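Dehydratase, IlvD/Edd family (Caulobacter crescentus, PDB 5OYN) catalyses the dehydration of D-xylonate to 2-dehydro-3-deoxy-D-arabinonate in D-xylose breakdown, and also dehydrates D-gluconate, using a [2Fe-2S] cluster and magnesium. Local coordinates at residues R331-L345 with L367-Y381. Residues are numbered along the deposited sequence; the frame is centred on the assembly and turned at random.
Sequences RFHRAGGAPAVLWEL and LQGRETSDREVIFPY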
ATOM      1  N   ARG A 331      12.159  26.156   9.654  1.00 49.75           N
ATOM      2  CA  ARG A 331      12.112  27.319  10.537  1.00 52.54           C
ATOM      3  C   ARG A 331      10.916  28.212  10.206  1.00 48.95           C
ATOM      4  O   ARG A 331      10.254  28.749  11.113  1.00 41.80           O
ATOM      5  CB  ARG A 331      13.421  28.097  10.449  1.00 47.77           C
ATOM      6  CG  ARG A 331      14.603  27.421  11.140  1.00 51.40           C
ATOM      7  CD  ARG A 331      14.403  27.287  12.648  1.00 48.45           C
ATOM      8  NE  ARG A 331      14.244  28.553  13.373  1.00 53.50           N
ATOM      9  CZ  ARG A 331      15.248  29.317  13.820  1.00 55.14           C
ATOM     10  NH1 ARG A 331      16.509  28.977  13.600  1.00 53.99           N
ATOM     11  NH2 ARG A 331      14.990  30.434  14.492  1.00 52.44           N
ATOM     12  N   PHE A 332      10.600  28.350   8.914  1.00 42.07           N
ATOM     13  CA  PHE A 332       9.471  29.174   8.522  1.00 40.11           C
ATOM     14  C   PHE A 332       8.184  28.662   9.157  1.00 46.88           C
ATOM     15  O   PHE A 332       7.434  29.428   9.779  1.00 46.44           O
ATOM     16  CB  PHE A 332       9.363  29.219   6.997  1.00 43.23           C
ATOM     17  CG  PHE A 332       8.176  30.010   6.502  1.00 48.41           C
ATOM     18  CD1 PHE A 332       7.925  31.293   6.986  1.00 45.20           C
ATOM     19  CD2 PHE A 332       7.304  29.465   5.565  1.00 44.02           C
ATOM     20  CE1 PHE A 332       6.840  32.014   6.548  1.00 46.89           C
ATOM     21  CE2 PHE A 332       6.212  30.182   5.120  1.00 41.57           C
ATOM     22  CZ  PHE A 332       5.976  31.454   5.614  1.00 49.37           C
ATOM     23  N   HIS A 333       7.931  27.356   9.049  1.00 46.12           N
ATOM     24  CA  HIS A 333       6.672  26.820   9.555  1.00 44.27           C
ATOM     25  C   HIS A 333       6.623  26.848  11.083  1.00 44.37           C
ATOM     26  O   HIS A 333       5.562  27.080  11.674  1.00 50.72           O
ATOM     27  CB  HIS A 333       6.446  25.398   9.027  1.00 48.36           C
ATOM     28  CG  HIS A 333       5.356  24.674   9.751  1.00 49.37           C
ATOM     29  ND1 HIS A 333       5.603  23.825  10.808  1.00 44.35           N
ATOM     30  CD2 HIS A 333       4.009  24.735   9.622  1.00 45.48           C
ATOM     31  CE1 HIS A 333       4.457  23.372  11.283  1.00 45.11           C
ATOM     32  NE2 HIS A 333       3.475  23.909  10.581  1.00 49.15           N
ATOM     33  N   ARG A 334       7.749  26.604  11.746  1.00 46.15           N
ATOM     34  CA  ARG A 334       7.779  26.705  13.202  1.00 48.71           C
ATOM     35  C   ARG A 334       7.544  28.136  13.672  1.00 55.48           C
ATOM     36  O   ARG A 334       7.001  28.345  14.764  1.00 58.25           O
ATOM     37  CB  ARG A 334       9.119  26.197  13.720  1.00 50.50           C
ATOM     38  CG  ARG A 334       9.155  25.824  15.180  1.00 54.22           C
ATOM     39  CD  ARG A 334       9.950  24.513  15.361  1.00 58.75           C
ATOM     40  NE  ARG A 334      11.371  24.677  15.065  1.00 54.83           N
ATOM     41  CZ  ARG A 334      12.061  23.868  14.268  1.00 51.83           C
ATOM     42  NH1 ARG A 334      11.453  22.842  13.691  1.00 48.35           N
ATOM     43  NH2 ARG A 334      13.353  24.094  14.040  1.00 51.39           N
ATOM     44  N   ALA A 335       7.961  29.130  12.874  1.00 54.70           N
ATOM     45  CA  ALA A 335       7.683  30.535  13.165  1.00 53.30           C
ATOM     46  C   ALA A 335       6.225  30.922  12.943  1.00 51.96           C
ATOM     47  O   ALA A 335       5.811  31.992  13.403  1.00 49.87           O
ATOM     48  CB  ALA A 335       8.576  31.429  12.311  1.00 49.26           C
ATOM     49  N   GLY A 336       5.444  30.094  12.249  1.00 48.30           N
ATOM     50  CA  GLY A 336       4.030  30.353  12.072  1.00 40.82           C
ATOM     51  C   GLY A 336       3.618  30.338  10.620  1.00 42.76           C
ATOM     52  O   GLY A 336       2.442  30.533  10.295  1.00 47.03           O
ATOM     53  N   GLY A 337       4.589  30.132   9.738  1.00 44.38           N
ATOM     54  CA  GLY A 337       4.381  30.003   8.307  1.00 48.57           C
ATOM     55  C   GLY A 337       3.527  31.105   7.716  1.00 49.04           C
ATOM     56  O   GLY A 337       3.567  32.262   8.143  1.00 52.69           O
ATOM     57  N   ALA A 338       2.736  30.737   6.710  1.00 45.89           N
ATOM     58  CA  ALA A 338       1.964  31.741   5.978  1.00 47.26           C
ATOM     59  C   ALA A 338       1.008  32.528   6.862  1.00 54.45           C
ATOM     60  O   ALA A 338       0.970  33.765   6.732  1.00 56.41           O
ATOM     61  CB  ALA A 338       1.216  31.090   4.812  1.00 43.99           C
ATOM     62  N   PRO A 339       0.223  31.917   7.766  1.00 55.20           N
ATOM     63  CA  PRO A 339      -0.679  32.741   8.587  1.00 49.28           C
ATOM     64  C   PRO A 339       0.051  33.821   9.353  1.00 51.20           C
ATOM     65  O   PRO A 339      -0.483  34.922   9.511  1.00 58.15           O
ATOM     66  CB  PRO A 339      -1.334  31.720   9.529  1.00 46.27           C
ATOM     67  CG  PRO A 339      -1.198  30.447   8.848  1.00 50.91           C
ATOM     68  CD  PRO A 339       0.098  30.494   8.113  1.00 51.15           C
ATOM     69  N   ALA A 340       1.271  33.548   9.819  1.00 51.79           N
ATOM     70  CA  ALA A 340       2.021  34.574  10.540  1.00 57.20           C
ATOM     71  C   ALA A 340       2.386  35.735   9.618  1.00 54.92           C
ATOM     72  O   ALA A 340       2.352  36.899  10.029  1.00 52.76           O
ATOM     73  CB  ALA A 340       3.269  33.969  11.192  1.00 45.97           C
ATOM     74  N   VAL A 341       2.714  35.439   8.362  1.00 50.36           N
ATOM     75  CA  VAL A 341       3.040  36.494   7.415  1.00 53.86           C
ATOM     76  C   VAL A 341       1.793  37.305   7.095  1.00 58.51           C
ATOM     77  O   VAL A 341       1.813  38.543   7.108  1.00 55.53           O
ATOM     78  CB  VAL A 341       3.675  35.890   6.148  1.00 54.01           C
ATOM     79  CG1 VAL A 341       4.183  36.983   5.233  1.00 54.71           C
ATOM     80  CG2 VAL A 341       4.811  34.924   6.523  1.00 50.00           C
ATOM     81  N   LEU A 342       0.681  36.611   6.836  1.00 55.19           N
ATOM     82  CA  LEU A 342      -0.583  37.285   6.559  1.00 55.54           C
ATOM     83  C   LEU A 342      -1.015  38.159   7.732  1.00 57.29           C
ATOM     84  O   LEU A 342      -1.607  39.225   7.534  1.00 56.42           O
ATOM     85  CB  LEU A 342      -1.660  36.248   6.227  1.00 51.82           C
ATOM     86  CG  LEU A 342      -1.467  35.610   4.850  1.00 52.94           C
ATOM     87  CD1 LEU A 342      -2.448  34.493   4.628  1.00 52.97           C
ATOM     88  CD2 LEU A 342      -1.550  36.645   3.712  1.00 47.59           C
ATOM     89  N   TRP A 343      -0.740  37.719   8.960  1.00 56.70           N
ATOM     90  CA  TRP A 343      -1.117  38.506  10.127  1.00 55.34           C
ATOM     91  C   TRP A 343      -0.402  39.845  10.118  1.00 59.12           C
ATOM     92  O   TRP A 343      -1.028  40.901  10.261  1.00 58.16           O
ATOM     93  CB  TRP A 343      -0.789  37.723  11.391  1.00 52.55           C
ATOM     94  CG  TRP A 343      -1.148  38.389  12.688  1.00 58.55           C
ATOM     95  CD1 TRP A 343      -2.290  38.203  13.422  1.00 56.99           C
ATOM     96  CD2 TRP A 343      -0.336  39.302  13.436  1.00 60.15           C
ATOM     97  NE1 TRP A 343      -2.241  38.956  14.573  1.00 57.37           N
ATOM     98  CE2 TRP A 343      -1.053  39.641  14.603  1.00 59.84           C
ATOM     99  CE3 TRP A 343       0.919  39.878  13.227  1.00 60.16           C
ATOM    100  CZ2 TRP A 343      -0.552  40.529  15.553  1.00 54.03           C
ATOM    101  CZ3 TRP A 343       1.410  40.760  14.170  1.00 58.08           C
ATOM    102  CH2 TRP A 343       0.678  41.072  15.320  1.00 51.52           C
ATOM    103  N   GLU A 344       0.923  39.801   9.957  1.00 62.35           N
ATOM    104  CA  GLU A 344       1.741  40.995   9.794  1.00 58.47           C
ATOM    105  C   GLU A 344       1.099  41.958   8.801  1.00 58.49           C
ATOM    106  O   GLU A 344       0.885  43.133   9.110  1.00 60.94           O
ATOM    107  CB  GLU A 344       3.142  40.570   9.339  1.00 54.52           C
ATOM    108  CG  GLU A 344       4.304  41.389   9.852  1.00 60.42           C
ATOM    109  CD  GLU A 344       4.437  41.417  11.371  1.00 63.25           C
ATOM    110  OE1 GLU A 344       4.253  40.375  12.027  1.00 58.01           O
ATOM    111  OE2 GLU A 344       4.744  42.504  11.912  1.00 68.55           O
ATOM    112  N   LEU A 345       0.737  41.455   7.620  1.00 57.09           N
ATOM    113  CA  LEU A 345       0.136  42.310   6.601  1.00 59.97           C
ATOM    114  C   LEU A 345      -1.212  42.854   7.062  1.00 64.72           C
ATOM    115  O   LEU A 345      -1.470  44.065   6.978  1.00 64.99           O
ATOM    116  CB  LEU A 345      -0.011  41.537   5.289  1.00 53.48           C
ATOM    117  CG  LEU A 345       1.290  41.367   4.506  1.00 56.81           C
ATOM    118  CD1 LEU A 345       1.161  40.251   3.491  1.00 49.03           C
ATOM    119  CD2 LEU A 345       1.724  42.682   3.834  1.00 50.93           C
ATOM    120  N   LEU A 367      -6.982  34.701  10.902  1.00 55.68           N
ATOM    121  CA  LEU A 367      -5.662  35.201  11.264  1.00 56.76           C
ATOM    122  C   LEU A 367      -5.545  35.620  12.720  1.00 53.81           C
ATOM    123  O   LEU A 367      -4.432  35.915  13.166  1.00 56.82           O
ATOM    124  CB  LEU A 367      -5.301  36.374  10.358  1.00 53.79           C
ATOM    125  CG  LEU A 367      -4.969  35.889   8.960  1.00 52.75           C
ATOM    126  CD1 LEU A 367      -4.662  37.019   8.020  1.00 57.10           C
ATOM    127  CD2 LEU A 367      -3.797  34.971   9.067  1.00 54.36           C
ATOM    128  N   GLN A 368      -6.641  35.653  13.468  1.00 56.30           N
ATOM    129  CA  GLN A 368      -6.557  36.042  14.869  1.00 60.79           C
ATOM    130  C   GLN A 368      -5.687  35.056  15.633  1.00 63.79           C
ATOM    131  O   GLN A 368      -5.916  33.841  15.588  1.00 63.00           O
ATOM    132  CB  GLN A 368      -7.950  36.120  15.490  1.00 57.87           C
ATOM    133  CG  GLN A 368      -8.810  37.219  14.870  1.00 69.64           C
ATOM    134  CD  GLN A 368      -8.062  38.547  14.753  1.00 70.33           C
ATOM    135  OE1 GLN A 368      -7.873  39.079  13.643  1.00 65.83           O
ATOM    136  NE2 GLN A 368      -7.614  39.081  15.899  1.00 64.20           N
ATOM    137  N   GLY A 369      -4.669  35.580  16.312  1.00 61.42           N
ATOM    138  CA  GLY A 369      -3.764  34.763  17.084  1.00 53.60           C
ATOM    139  C   GLY A 369      -2.508  34.361  16.354  1.00 54.82           C
ATOM    140  O   GLY A 369      -1.593  33.822  16.985  1.00 62.04           O
ATOM    141  N   ARG A 370      -2.411  34.649  15.059  1.00 54.67           N
ATOM    142  CA  ARG A 370      -1.335  34.128  14.229  1.00 57.12           C
ATOM    143  C   ARG A 370      -0.072  34.984  14.245  1.00 55.53           C
ATOM    144  O   ARG A 370       0.743  34.870  13.323  1.00 56.06           O
ATOM    145  CB  ARG A 370      -1.812  33.964  12.783  1.00 60.34           C
ATOM    146  CG  ARG A 370      -2.836  32.841  12.565  1.00 59.09           C
ATOM    147  CD  ARG A 370      -2.646  31.694  13.523  1.00 50.89           C
ATOM    148  NE  ARG A 370      -3.617  30.638  13.251  1.00 65.20           N
ATOM    149  CZ  ARG A 370      -3.306  29.404  12.846  1.00 57.05           C
ATOM    150  NH1 ARG A 370      -2.037  29.054  12.659  1.00 53.45           N
ATOM    151  NH2 ARG A 370      -4.271  28.528  12.613  1.00 47.55           N
ATOM    152  N   GLU A 371       0.127  35.838  15.243  1.00 59.48           N
ATOM    153  CA  GLU A 371       1.406  36.536  15.286  1.00 62.13           C
ATOM    154  C   GLU A 371       2.531  35.517  15.433  1.00 57.23           C
ATOM    155  O   GLU A 371       2.408  34.531  16.168  1.00 60.59           O
ATOM    156  CB  GLU A 371       1.471  37.560  16.425  1.00 56.64           C
ATOM    157  CG  GLU A 371       2.686  38.496  16.276  1.00 56.76           C
ATOM    158  CD  GLU A 371       2.971  39.374  17.497  1.00 63.11           C
ATOM    159  OE1 GLU A 371       2.067  39.545  18.362  1.00 58.64           O
ATOM    160  OE2 GLU A 371       4.122  39.885  17.586  1.00 59.60           O
ATOM    161  N   THR A 372       3.624  35.753  14.718  1.00 54.02           N
ATOM    162  CA  THR A 372       4.729  34.809  14.703  1.00 53.86           C
ATOM    163  C   THR A 372       5.297  34.593  16.094  1.00 53.56           C
ATOM    164  O   THR A 372       5.095  35.387  17.019  1.00 58.19           O
ATOM    165  CB  THR A 372       5.857  35.295  13.807  1.00 54.24           C
ATOM    166  OG1 THR A 372       7.012  34.481  14.044  1.00 56.15           O
ATOM    167  CG2 THR A 372       6.186  36.733  14.144  1.00 52.37           C
ATOM    168  N   SER A 373       6.046  33.504  16.217  1.00 57.79           N
ATOM    169  CA  SER A 373       6.704  33.119  17.454  1.00 54.02           C
ATOM    170  C   SER A 373       8.217  33.163  17.343  1.00 56.54           C
ATOM    171  O   SER A 373       8.902  32.943  18.347  1.00 61.74           O
ATOM    172  CB  SER A 373       6.271  31.711  17.868  1.00 51.26           C
ATOM    173  OG  SER A 373       6.113  30.864  16.732  1.00 61.04           O
ATOM    174  N   ASP A 374       8.761  33.441  16.157  1.00 57.25           N
ATOM    175  CA  ASP A 374      10.208  33.487  15.946  1.00 59.73           C
ATOM    176  C   ASP A 374      10.544  34.760  15.173  1.00 57.70           C
ATOM    177  O   ASP A 374      10.509  34.785  13.938  1.00 58.67           O
ATOM    178  CB  ASP A 374      10.683  32.243  15.216  1.00 58.29           C
ATOM    179  CG  ASP A 374      12.147  31.952  15.453  1.00 66.21           C
ATOM    180  OD1 ASP A 374      12.898  32.908  15.755  1.00 64.73           O
ATOM    181  OD2 ASP A 374      12.546  30.762  15.343  1.00 71.76           O
ATOM    182  N   ARG A 375      10.897  35.825  15.896  1.00 56.95           N
ATOM    183  CA  ARG A 375      11.224  37.054  15.183  1.00 52.79           C
ATOM    184  C   ARG A 375      12.577  36.983  14.479  1.00 55.12           C
ATOM    185  O   ARG A 375      12.934  37.939  13.777  1.00 62.48           O
ATOM    186  CB  ARG A 375      11.165  38.244  16.141  1.00 42.70           C
ATOM    187  CG  ARG A 375       9.743  38.678  16.535  1.00 39.55           C
ATOM    188  CD  ARG A 375       9.009  39.410  15.398  1.00 46.66           C
ATOM    189  NE  ARG A 375       7.617  39.734  15.735  1.00 46.79           N
ATOM    190  CZ  ARG A 375       6.668  40.016  14.836  1.00 50.11           C
ATOM    191  NH1 ARG A 375       6.943  40.015  13.534  1.00 44.50           N
ATOM    192  NH2 ARG A 375       5.434  40.288  15.239  1.00 48.29           N
ATOM    193  N   GLU A 376      13.327  35.884  14.638  1.00 54.33           N
ATOM    194  CA  GLU A 376      14.533  35.644  13.843  1.00 57.33           C
ATOM    195  C   GLU A 376      14.188  35.262  12.410  1.00 55.92           C
ATOM    196  O   GLU A 376      15.042  35.351  11.515  1.00 51.60           O
ATOM    197  CB  GLU A 376      15.372  34.517  14.473  1.00 60.88           C
ATOM    198  CG  GLU A 376      16.687  34.930  15.178  1.00 71.94           C
ATOM    199  CD  GLU A 376      17.313  33.797  16.058  1.00 86.37           C
ATOM    200  OE1 GLU A 376      17.022  32.588  15.841  1.00 77.29           O
ATOM    201  OE2 GLU A 376      18.103  34.125  16.979  1.00 82.88           O
ATOM    202  N   VAL A 377      12.946  34.850  12.179  1.00 47.87           N
ATOM    203  CA  VAL A 377      12.540  34.188  10.949  1.00 52.57           C
ATOM    204  C   VAL A 377      11.486  35.000  10.219  1.00 51.96           C
ATOM    205  O   VAL A 377      11.561  35.189   8.999  1.00 51.28           O
ATOM    206  CB  VAL A 377      12.022  32.751  11.232  1.00 51.70           C
ATOM    207  CG1 VAL A 377      11.703  32.016   9.941  1.00 38.59           C
ATOM    208  CG2 VAL A 377      13.016  31.998  12.075  1.00 50.10           C
ATOM    209  N   ILE A 378      10.481  35.471  10.945  1.00 53.90           N
ATOM    210  CA  ILE A 378       9.450  36.336  10.390  1.00 58.04           C
ATOM    211  C   ILE A 378       9.585  37.692  11.071  1.00 55.49           C
ATOM    212  O   ILE A 378       9.200  37.864  12.234  1.00 55.58           O
ATOM    213  CB  ILE A 378       8.056  35.742  10.565  1.00 55.67           C
ATOM    214  CG1 ILE A 378       7.984  34.426   9.785  1.00 51.27           C
ATOM    215  CG2 ILE A 378       7.017  36.750  10.111  1.00 51.47           C
ATOM    216  CD1 ILE A 378       6.706  33.647  10.004  1.00 50.44           C
ATOM    217  N   PHE A 379      10.143  38.659  10.346  1.00 59.13           N
ATOM    218  CA  PHE A 379      10.434  39.970  10.905  1.00 60.84           C
ATOM    219  C   PHE A 379       9.171  40.810  11.055  1.00 57.12           C
ATOM    220  O   PHE A 379       8.174  40.597  10.345  1.00 51.22           O
ATOM    221  CB  PHE A 379      11.444  40.699  10.030  1.00 58.09           C
ATOM    222  CG  PHE A 379      12.858  40.277  10.273  1.00 60.54           C
ATOM    223  CD1 PHE A 379      13.157  38.957  10.603  1.00 60.73           C
ATOM    224  CD2 PHE A 379      13.889  41.187  10.175  1.00 57.89           C
ATOM    225  CE1 PHE A 379      14.467  38.561  10.826  1.00 54.88           C
ATOM    226  CE2 PHE A 379      15.194  40.805  10.398  1.00 57.75           C
ATOM    227  CZ  PHE A 379      15.484  39.488  10.726  1.00 61.46           C
ATOM    228  N   PRO A 380       9.182  41.763  11.993  1.00 61.39           N
ATOM    229  CA  PRO A 380       8.050  42.693  12.106  1.00 60.42           C
ATOM    230  C   PRO A 380       8.020  43.633  10.915  1.00 58.90           C
ATOM    231  O   PRO A 380       9.061  44.015  10.375  1.00 61.26           O
ATOM    232  CB  PRO A 380       8.318  43.436  13.422  1.00 51.60           C
ATOM    233  CG  PRO A 380       9.784  43.334  13.621  1.00 52.28           C
ATOM    234  CD  PRO A 380      10.239  42.052  12.978  1.00 56.70           C
ATOM    235  N   TYR A 381       6.803  43.958  10.481  1.00 59.37           N
ATOM    236  CA  TYR A 381       6.606  44.795   9.302  1.00 63.87           C
ATOM    237  C   TYR A 381       7.431  46.079   9.362  1.00 66.97           C
ATOM    238  O   TYR A 381       8.040  46.480   8.364  1.00 66.78           O
ATOM    239  CB  TYR A 381       5.121  45.130   9.161  1.00 66.35           C
ATOM    240  CG  TYR A 381       4.730  45.703   7.819  1.00 69.14           C
ATOM    241  CD1 TYR A 381       5.002  47.029   7.496  1.00 66.15           C
ATOM    242  CD2 TYR A 381       4.068  44.925   6.881  1.00 62.71           C
ATOM    243  CE1 TYR A 381       4.636  47.557   6.270  1.00 62.34           C
ATOM    244  CE2 TYR A 381       3.699  45.445   5.657  1.00 66.11           C
ATOM    245  CZ  TYR A 381       3.985  46.761   5.357  1.00 63.67           C
ATOM    246  OH  TYR A 381       3.613  47.275   4.135  1.00 71.46           O
TER
HETATM  247  O   HOH W   1      11.474  28.842  13.603  1.00 48.17           O
HETATM  248  O   HOH W   2       3.634  37.492  12.058  1.00 54.42           O
HETATM  249  O   HOH W   3      -4.421  38.926  16.842  1.00 47.11           O
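I378 pushes its CD1 into the angle between two consecutive helices, meeting A335 CB and A340 CB, each at 3.7 Å, and F332 CE1 beyond them. Alanines suit this tightly packed centre because their short side chains let the loop 367-381 approach closely. G336 joins the helices through a Schellman motif; its backbone angles (phi 126°) by themselves call for glycine, since a CB would run into the preceding carbonyl oxygen and A340 CB. The last turn before it presents A335 O, which takes two bonds from the loop, from T372 OG1 (2.8 Å) and S373 N (3.2 Å); the same threonine hydroxyl accepts from D374 N in an ST turn.

On the more open side, W343 lies with one face against E371, whose CG sits 3.6 Å from the centroid of the six-membered ring in a CH-pi contact. With CG anti to the backbone N (chi1 -179°), the indole swings out from helix 337-347 to meet the extended glutamate chain, while NE1 reaches a water. Cut back to an alanine, W343 would probably leave the E371 methylenes without their aromatic support and open a gap beside the L367-R370 type II turn. R375 ties this region to the helix: NH2 bonds E371 OE2 (2.7 Å) and NH1 bonds E344 OE1 (3.1 Å), which lies near the guanidinium plane although the two flat groups are perpendicular. E344 OE2 accepts from Y381 N (2.9 Å), above the carboxylate plane.

At the far end R331 NH2 bridges D374 OD2 (2.6 Å) and E376 OE1, the guanidinium suiting two acids at its edge; D374 OD2 also bonds N170 of a second subunit, and OD1 accepts from E376 N. Away from the cluster and magnesium sites, an irregular loop with an ST turn at T372 and an Asx turn at D374 thus lies along two consecutive helices, the first ended by a Schellman motif.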